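Local coordinates for isoaspartyl dipeptidase (Fervidobacterium islandicum, PDB 7CDH), which probably hydrolyses isoaspartyl (beta-aspartyl) dipeptides as a zinc-dependent M38 metallopeptidase of the amidohydrolase superfamily, a role linked to repair of damaged proteins, at residues 189-198 with 218-227; 52-60 with 328-336. All coordinates share one frame; numbering follows the deposited sequence.

In the fold
Both contacts lie in the buried interior of one amidohydrolase chain and reach the same large sheet, their centres about 18 Å apart. Contact 1 pairs two neighbouring parallel strands, 191-196 and 220-223, and is polar as well as apolar: a ladder of backbone bonds runs into a histidine pair on zinc. Contact 2 joins regions far apart in sequence, setting strand 51-59 against the turn and helix start at 328-336; there aliphatic packing dominates around a single direct hydrogen bond. R227 and S198 give contact 1 an exposed margin, whereas every touching residue of contact 2 is buried. The two meet where Y221, its OH hydrogen-bonded to T281, packs against the ring of P60.

Contact 1: 189-198 with 218-227; sequences AGIVNFHVGS and QHLYPTHMSR. With ZN (zinc ion), chain K.
Strands 191-196 and 220-223 run parallel, their axes 26° apart, joined by a backbone ladder that passes from V192 N to H219 O, Y221 N to V192 O, F194 N to Y221 O and T223 N to F194 O. Y221 O is gripped twice: N193 ND2 donates to it at 3.0 Å, from the opposite face of the carbonyl plane to F194 N. At the start of the pair, H219 ND1 bonds to G190 O (2.9 Å) from above the carbonyl plane. V192, F194, L220 and P222 point to the face packed by helices 169-186 and 229-240, where F194 CE2 lies 4.0 Å from L220 CD2. On the other face, with CG swung opposite the backbone N (chi1 167°), H195 brings ND1 to zinc at 2.1 Å. H224 NE2 binds the same ion at 2.3 Å, the ring planes 66° apart, and E156 completes the protein ligands. D161 and T248 hold the second nitrogens of H195 and H224. Beyond them, R227 NE donates to V196 O (3.0 Å), with NH1 adding a weak bond. Such a parallel beta-alpha-beta unit, carrying metal ligands at the C-terminal ends of its strands, is characteristic of the amidohydrolase TIM barrel.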
loop_
_atom_site.group_PDB
_atom_site.type_symbol
_atom_site.label_atom_id
_atom_site.label_comp_id
_atom_site.label_asym_id
_atom_site.label_seq_id
_atom_site.Cartn_x
_atom_site.Cartn_y
_atom_site.Cartn_z
ATOM N N ALA A 189 6.729 -30.936 0.544
ATOM C CA ALA A 189 5.455 -31.704 0.545
ATOM C C ALA A 189 4.242 -30.787 0.331
ATOM O O ALA A 189 3.308 -31.223 -0.317
ATOM C CB ALA A 189 5.309 -32.488 1.829
ATOM N N GLY A 190 4.227 -29.603 0.932
ATOM C CA GLY A 190 3.102 -28.667 0.837
ATOM C C GLY A 190 1.902 -29.144 1.625
ATOM O O GLY A 190 0.897 -29.458 1.006
ATOM N N ILE A 191 2.002 -29.187 2.948
ATOM C CA ILE A 191 0.936 -29.745 3.821
ATOM C C ILE A 191 -0.009 -28.608 4.215
ATOM O O ILE A 191 0.460 -27.499 4.460
ATOM C CB ILE A 191 1.567 -30.434 5.046
ATOM C CG1 ILE A 191 2.492 -31.586 4.632
ATOM C CG2 ILE A 191 0.501 -30.884 6.030
ATOM C CD1 ILE A 191 1.916 -32.494 3.547
ATOM N N VAL A 192 -1.306 -28.840 4.165
ATOM C CA VAL A 192 -2.295 -28.018 4.901
ATOM C C VAL A 192 -2.649 -28.826 6.149
ATOM O O VAL A 192 -3.135 -29.918 5.980
ATOM C CB VAL A 192 -3.540 -27.696 4.054
ATOM C CG1 VAL A 192 -4.523 -26.808 4.806
ATOM C CG2 VAL A 192 -3.146 -27.073 2.728
ATOM N N ASN A 193 -2.364 -28.289 7.336
ATOM C CA ASN A 193 -2.734 -28.872 8.640
ATOM C C ASN A 193 -4.033 -28.188 9.073
ATOM O O ASN A 193 -4.053 -26.939 9.200
ATOM C CB ASN A 193 -1.570 -28.749 9.620
ATOM C CG ASN A 193 -1.863 -29.268 11.011
ATOM O OD1 ASN A 193 -1.520 -28.626 11.992
ATOM N ND2 ASN A 193 -2.422 -30.454 11.110
ATOM N N PHE A 194 -5.097 -28.972 9.237
ATOM C CA PHE A 194 -6.422 -28.477 9.680
ATOM C C PHE A 194 -6.542 -28.766 11.166
ATOM O O PHE A 194 -6.434 -29.942 11.541
ATOM C CB PHE A 194 -7.560 -29.155 8.922
ATOM C CG PHE A 194 -7.582 -28.805 7.466
ATOM C CD1 PHE A 194 -8.076 -27.589 7.040
ATOM C CD2 PHE A 194 -7.056 -29.666 6.528
ATOM C CE1 PHE A 194 -8.071 -27.258 5.695
ATOM C CE2 PHE A 194 -7.042 -29.327 5.181
ATOM C CZ PHE A 194 -7.556 -28.126 4.771
ATOM N N HIS A 195 -6.706 -27.719 11.976
ATOM C CA HIS A 195 -7.281 -27.861 13.325
ATOM C C HIS A 195 -8.762 -28.183 13.166
ATOM O O HIS A 195 -9.512 -27.332 12.656
ATOM C CB HIS A 195 -7.067 -26.611 14.157
ATOM C CG HIS A 195 -7.884 -26.605 15.397
ATOM N ND1 HIS A 195 -7.359 -26.989 16.609
ATOM C CD2 HIS A 195 -9.195 -26.324 15.594
ATOM C CE1 HIS A 195 -8.320 -26.907 17.520
ATOM N NE2 HIS A 195 -9.465 -26.491 16.929
ATOM N N VAL A 196 -9.177 -29.373 13.585
ATOM C CA VAL A 196 -10.613 -29.732 13.499
ATOM C C VAL A 196 -11.227 -29.640 14.885
ATOM O O VAL A 196 -10.797 -30.371 15.779
ATOM C CB VAL A 196 -10.850 -31.119 12.893
ATOM C CG1 VAL A 196 -12.344 -31.348 12.729
ATOM C CG2 VAL A 196 -10.122 -31.286 11.570
ATOM N N GLY A 197 -12.207 -28.763 15.036
ATOM C CA GLY A 197 -12.918 -28.590 16.302
ATOM C C GLY A 197 -14.020 -29.618 16.421
ATOM O O GLY A 197 -13.964 -30.625 15.725
ATOM N N SER A 198 -15.004 -29.355 17.268
ATOM C CA SER A 198 -16.044 -30.336 17.632
ATOM C C SER A 198 -17.330 -30.008 16.874
ATOM O O SER A 198 -18.334 -30.652 17.145
ATOM C CB SER A 198 -16.231 -30.318 19.104
ATOM O OG SER A 198 -16.401 -28.980 19.529
ATOM N N GLN A 218 -3.150 -36.237 -0.228
ATOM C CA GLN A 218 -1.899 -36.321 0.599
ATOM C C GLN A 218 -1.468 -34.955 1.184
ATOM O O GLN A 218 -0.603 -34.904 2.066
ATOM C CB GLN A 218 -0.751 -36.890 -0.246
ATOM C CG GLN A 218 -0.931 -38.361 -0.632
ATOM C CD GLN A 218 -1.716 -38.653 -1.897
ATOM O OE1 GLN A 218 -2.087 -37.766 -2.680
ATOM N NE2 GLN A 218 -1.996 -39.934 -2.099
ATOM N N HIS A 219 -1.983 -33.858 0.666
ATOM C CA HIS A 219 -1.678 -32.503 1.166
ATOM C C HIS A 219 -2.548 -32.186 2.382
ATOM O O HIS A 219 -2.284 -31.167 2.995
ATOM C CB HIS A 219 -1.903 -31.471 0.061
ATOM C CG HIS A 219 -1.019 -31.669 -1.118
ATOM N ND1 HIS A 219 0.345 -31.378 -1.078
ATOM C CD2 HIS A 219 -1.296 -32.130 -2.362
ATOM C CE1 HIS A 219 0.870 -31.648 -2.262
ATOM N NE2 HIS A 219 -0.121 -32.129 -3.066
ATOM N N LEU A 220 -3.585 -32.980 2.658
ATOM C CA LEU A 220 -4.656 -32.628 3.621
ATOM C C LEU A 220 -4.448 -33.466 4.867
ATOM O O LEU A 220 -4.590 -34.667 4.802
ATOM C CB LEU A 220 -6.035 -32.882 3.022
ATOM C CG LEU A 220 -6.287 -32.325 1.622
ATOM C CD1 LEU A 220 -7.685 -32.718 1.150
ATOM C CD2 LEU A 220 -6.091 -30.807 1.550
ATOM N N TYR A 221 -4.135 -32.808 5.964
ATOM C CA TYR A 221 -3.590 -33.438 7.170
ATOM C C TYR A 221 -4.370 -32.878 8.332
ATOM O O TYR A 221 -3.925 -31.930 8.949
ATOM C CB TYR A 221 -2.117 -33.080 7.250
ATOM C CG TYR A 221 -1.351 -33.757 8.349
ATOM C CD1 TYR A 221 -1.438 -35.126 8.561
ATOM C CD2 TYR A 221 -0.477 -33.036 9.132
ATOM C CE1 TYR A 221 -0.688 -35.754 9.545
ATOM C CE2 TYR A 221 0.273 -33.644 10.123
ATOM C CZ TYR A 221 0.167 -35.004 10.335
ATOM O OH TYR A 221 0.949 -35.574 11.294
ATOM N N PRO A 222 -5.582 -33.391 8.611
ATOM C CA PRO A 222 -6.360 -32.933 9.763
ATOM C C PRO A 222 -5.782 -33.452 11.085
ATOM O O PRO A 222 -5.305 -34.532 11.064
ATOM C CB PRO A 222 -7.732 -33.544 9.502
ATOM C CG PRO A 222 -7.422 -34.827 8.771
ATOM C CD PRO A 222 -6.274 -34.441 7.851
ATOM N N THR A 223 -5.885 -32.700 12.184
ATOM C CA THR A 223 -5.465 -33.154 13.537
ATOM C C THR A 223 -6.683 -33.124 14.474
ATOM O O THR A 223 -7.768 -32.737 14.012
ATOM C CB THR A 223 -4.236 -32.368 14.029
ATOM O OG1 THR A 223 -3.810 -32.949 15.268
ATOM C CG2 THR A 223 -4.499 -30.890 14.212
ATOM N N HIS A 224 -6.500 -33.528 15.738
ATOM C CA HIS A 224 -7.572 -33.689 16.757
ATOM C C HIS A 224 -8.601 -34.700 16.267
ATOM O O HIS A 224 -9.742 -34.585 16.603
ATOM C CB HIS A 224 -8.242 -32.348 17.102
ATOM C CG HIS A 224 -7.212 -31.318 17.378
ATOM N ND1 HIS A 224 -6.181 -31.559 18.258
ATOM C CD2 HIS A 224 -6.987 -30.112 16.829
ATOM C CE1 HIS A 224 -5.357 -30.540 18.248
ATOM N NE2 HIS A 224 -5.833 -29.645 17.388
ATOM N N MET A 225 -8.176 -35.655 15.476
ATOM C CA MET A 225 -9.087 -36.620 14.821
ATOM C C MET A 225 -9.495 -37.759 15.773
ATOM O O MET A 225 -10.364 -38.488 15.377
ATOM C CB MET A 225 -8.420 -37.142 13.555
ATOM C CG MET A 225 -8.375 -36.046 12.509
ATOM S SD MET A 225 -10.004 -35.362 12.103
ATOM C CE MET A 225 -10.752 -36.771 11.284
ATOM N N SER A 226 -9.008 -37.805 17.019
ATOM C CA SER A 226 -9.563 -38.675 18.091
ATOM C C SER A 226 -10.438 -37.874 19.061
ATOM O O SER A 226 -10.810 -38.407 20.063
ATOM C CB SER A 226 -8.483 -39.452 18.821
ATOM O OG SER A 226 -7.559 -38.605 19.494
ATOM N N ARG A 227 -10.798 -36.637 18.750
ATOM C CA ARG A 227 -11.613 -35.767 19.641
ATOM C C ARG A 227 -12.922 -36.493 20.000
ATOM O O ARG A 227 -13.391 -36.358 21.124
ATOM C CB ARG A 227 -11.787 -34.427 18.922
ATOM C CG ARG A 227 -12.815 -33.480 19.514
ATOM C CD ARG A 227 -13.122 -32.310 18.583
ATOM N NE ARG A 227 -11.951 -31.518 18.258
ATOM C CZ ARG A 227 -11.341 -30.686 19.103
ATOM N NH1 ARG A 227 -10.262 -30.014 18.722
ATOM N NH2 ARG A 227 -11.791 -30.553 20.337
HETATM ZN ZN ZN K . -5.375 -27.366 17.240
HETATM O O HOH W 1 1.727 -33.997 -0.035
#

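Contact 2: 52-60 with 328-336; sequences LLLPGLIDP and LKISTTNPA
I58 meets S331 and P335 where a barrel strand of the amidohydrolase fold, part of 51-59, passes the turn and first residues of helix 333-339. Packing is closest around I58. Its N donates to S331 O in the carbonyl plane (2.9 Å, 160° at the hydrogen), and its two branches divide: CG2, opposite the backbone N, lies 3.7 Å from P335 CB, while CD1 reaches T332 O at 3.6 Å. Toward L54 and P55 the fit is looser and mostly aliphatic, with no cross-segment hydrogen bond. L54 CG touches L328 CD1 at 3.9 Å, the side chains crossing at about a right angle, and L57 CD2 lies 4.4 Å from L328 CD2; helix 309-318 also packs on L54 and L57. T332 joins the two parts: its CG2 lies 4.0 Å from P55 CB, while OG1, wedged between backbone N and carbonyl carbon (chi1 68°), bonds to L328 O. An alanine here would lose both branches, and would probably open a gap beside P55 and leave L328 O with S331 N as its remaining donor within the turn. Beside the direct bond a water bridges the segments, donating to I58 O (2.6 Å) and accepting from S331 OG (2.8 Å).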
loop_
_atom_site.group_PDB
_atom_site.type_symbol
_atom_site.label_atom_id
_atom_site.label_comp_id
_atom_site.label_asym_id
_atom_site.label_seq_id
_atom_site.Cartn_x
_atom_site.Cartn_y
_atom_site.Cartn_z
ATOM N N LEU A 52 17.229 -51.000 23.560
ATOM C CA LEU A 52 16.634 -50.961 22.209
ATOM C C LEU A 52 17.078 -49.634 21.563
ATOM O O LEU A 52 17.020 -48.597 22.264
ATOM C CB LEU A 52 15.103 -51.033 22.329
ATOM C CG LEU A 52 14.552 -51.961 23.415
ATOM C CD1 LEU A 52 13.039 -52.034 23.372
ATOM C CD2 LEU A 52 15.123 -53.362 23.276
ATOM N N LEU A 53 17.564 -49.687 20.318
ATOM C CA LEU A 53 17.835 -48.539 19.427
ATOM C C LEU A 53 16.625 -48.330 18.501
ATOM O O LEU A 53 16.325 -49.236 17.700
ATOM C CB LEU A 53 19.110 -48.795 18.617
ATOM C CG LEU A 53 19.514 -47.647 17.687
ATOM C CD1 LEU A 53 20.067 -46.474 18.483
ATOM C CD2 LEU A 53 20.517 -48.085 16.643
ATOM N N LEU A 54 15.994 -47.153 18.606
ATOM C CA LEU A 54 14.782 -46.735 17.857
ATOM C C LEU A 54 15.144 -45.545 16.957
ATOM O O LEU A 54 16.139 -44.848 17.156
ATOM C CB LEU A 54 13.681 -46.357 18.859
ATOM C CG LEU A 54 12.864 -47.483 19.506
ATOM C CD1 LEU A 54 13.700 -48.684 19.900
ATOM C CD2 LEU A 54 12.111 -46.975 20.725
ATOM N N PRO A 55 14.334 -45.231 15.925
ATOM C CA PRO A 55 14.511 -43.985 15.196
ATOM C C PRO A 55 14.040 -42.853 16.122
ATOM O O PRO A 55 13.126 -43.082 16.883
ATOM C CB PRO A 55 13.594 -44.126 13.980
ATOM C CG PRO A 55 13.117 -45.580 14.009
ATOM C CD PRO A 55 13.163 -45.983 15.457
ATOM N N GLY A 56 14.672 -41.673 16.057
ATOM C CA GLY A 56 14.215 -40.511 16.834
ATOM C C GLY A 56 12.763 -40.210 16.501
ATOM O O GLY A 56 12.385 -40.337 15.325
ATOM N N LEU A 57 11.967 -39.886 17.507
ATOM C CA LEU A 57 10.539 -39.571 17.348
ATOM C C LEU A 57 10.382 -38.189 16.688
ATOM O O LEU A 57 11.192 -37.253 16.948
ATOM C CB LEU A 57 9.918 -39.555 18.742
ATOM C CG LEU A 57 10.087 -40.819 19.571
ATOM C CD1 LEU A 57 9.364 -40.681 20.911
ATOM C CD2 LEU A 57 9.536 -42.001 18.811
ATOM N N ILE A 58 9.378 -38.092 15.830
ATOM C CA ILE A 58 8.997 -36.884 15.050
ATOM C C ILE A 58 7.624 -36.453 15.569
ATOM O O ILE A 58 6.703 -37.274 15.491
ATOM C CB ILE A 58 8.955 -37.237 13.560
ATOM C CG1 ILE A 58 10.294 -37.808 13.085
ATOM C CG2 ILE A 58 8.503 -36.049 12.742
ATOM C CD1 ILE A 58 10.220 -38.460 11.707
ATOM N N ASP A 59 7.545 -35.279 16.206
ATOM C CA ASP A 59 6.290 -34.656 16.702
ATOM C C ASP A 59 5.866 -33.625 15.656
ATOM O O ASP A 59 6.452 -32.560 15.559
ATOM C CB ASP A 59 6.538 -34.055 18.081
ATOM C CG ASP A 59 5.280 -33.630 18.820
ATOM O OD1 ASP A 59 4.190 -33.586 18.178
ATOM O OD2 ASP A 59 5.395 -33.331 20.051
ATOM N N PRO A 60 4.882 -33.914 14.783
ATOM C CA PRO A 60 4.554 -32.991 13.687
ATOM C C PRO A 60 3.628 -31.810 14.032
ATOM O O PRO A 60 3.123 -31.152 13.138
ATOM C CB PRO A 60 3.806 -33.944 12.748
ATOM C CG PRO A 60 3.021 -34.809 13.722
ATOM C CD PRO A 60 4.030 -35.120 14.811
ATOM N N LEU A 328 5.546 -47.778 16.426
ATOM C CA LEU A 328 6.522 -46.727 16.117
ATOM C C LEU A 328 6.166 -45.989 14.830
ATOM O O LEU A 328 6.689 -44.895 14.627
ATOM C CB LEU A 328 7.889 -47.380 15.970
ATOM C CG LEU A 328 8.606 -47.618 17.283
ATOM C CD1 LEU A 328 9.953 -48.277 16.998
ATOM C CD2 LEU A 328 8.780 -46.315 18.045
ATOM N N LYS A 329 5.365 -46.586 13.967
ATOM C CA LYS A 329 5.014 -45.991 12.664
ATOM C C LYS A 329 4.396 -44.612 12.884
ATOM O O LYS A 329 4.593 -43.769 12.004
ATOM C CB LYS A 329 4.028 -46.878 11.903
ATOM C CG LYS A 329 4.634 -48.150 11.343
ATOM C CD LYS A 329 3.581 -49.012 10.692
ATOM C CE LYS A 329 4.155 -50.220 9.997
ATOM N NZ LYS A 329 3.127 -50.809 9.113
ATOM N N ILE A 330 3.677 -44.412 13.993
ATOM C CA ILE A 330 2.844 -43.198 14.230
ATOM C C ILE A 330 3.713 -41.959 14.527
ATOM O O ILE A 330 3.188 -40.827 14.463
ATOM C CB ILE A 330 1.837 -43.437 15.361
ATOM C CG1 ILE A 330 2.519 -43.695 16.697
ATOM C CG2 ILE A 330 0.853 -44.522 14.983
ATOM C CD1 ILE A 330 1.531 -44.075 17.781
ATOM N N SER A 331 4.963 -42.184 14.891
ATOM C CA SER A 331 5.930 -41.166 15.346
ATOM C C SER A 331 7.234 -41.290 14.573
ATOM O O SER A 331 8.117 -40.515 14.863
ATOM C CB SER A 331 6.169 -41.259 16.825
ATOM O OG SER A 331 4.960 -40.991 17.506
ATOM N N THR A 332 7.329 -42.148 13.570
ATOM C CA THR A 332 8.566 -42.262 12.777
ATOM C C THR A 332 8.176 -42.330 11.301
ATOM O O THR A 332 8.261 -41.330 10.609
ATOM C CB THR A 332 9.443 -43.415 13.314
ATOM O OG1 THR A 332 8.870 -44.717 13.110
ATOM C CG2 THR A 332 9.756 -43.260 14.788
ATOM N N THR A 333 7.750 -43.482 10.823
ATOM C CA THR A 333 7.522 -43.704 9.373
ATOM C C THR A 333 6.433 -42.748 8.894
ATOM O O THR A 333 6.627 -42.198 7.831
ATOM C CB THR A 333 7.150 -45.172 9.117
ATOM O OG1 THR A 333 8.240 -45.866 9.716
ATOM C CG2 THR A 333 6.988 -45.512 7.652
ATOM N N ASN A 334 5.304 -42.636 9.608
ATOM C CA ASN A 334 4.104 -41.951 9.065
ATOM C C ASN A 334 4.364 -40.436 8.960
ATOM O O ASN A 334 4.117 -39.850 7.901
ATOM C CB ASN A 334 2.822 -42.339 9.812
ATOM C CG ASN A 334 2.467 -43.805 9.662
ATOM O OD1 ASN A 334 2.986 -44.485 8.779
ATOM N ND2 ASN A 334 1.589 -44.304 10.519
ATOM N N PRO A 335 4.866 -39.739 10.008
ATOM C CA PRO A 335 5.196 -38.316 9.894
ATOM C C PRO A 335 6.267 -38.060 8.830
ATOM O O PRO A 335 6.083 -37.171 8.035
ATOM C CB PRO A 335 5.743 -37.934 11.268
ATOM C CG PRO A 335 5.175 -38.985 12.198
ATOM C CD PRO A 335 5.100 -40.243 11.364
ATOM N N ALA A 336 7.292 -38.910 8.759
ATOM C CA ALA A 336 8.327 -38.804 7.708
ATOM C C ALA A 336 7.681 -38.845 6.319
ATOM O O ALA A 336 8.092 -38.037 5.446
ATOM C CB ALA A 336 9.365 -39.864 7.845
HETATM O O HOH W 2 4.689 -38.285 16.813
#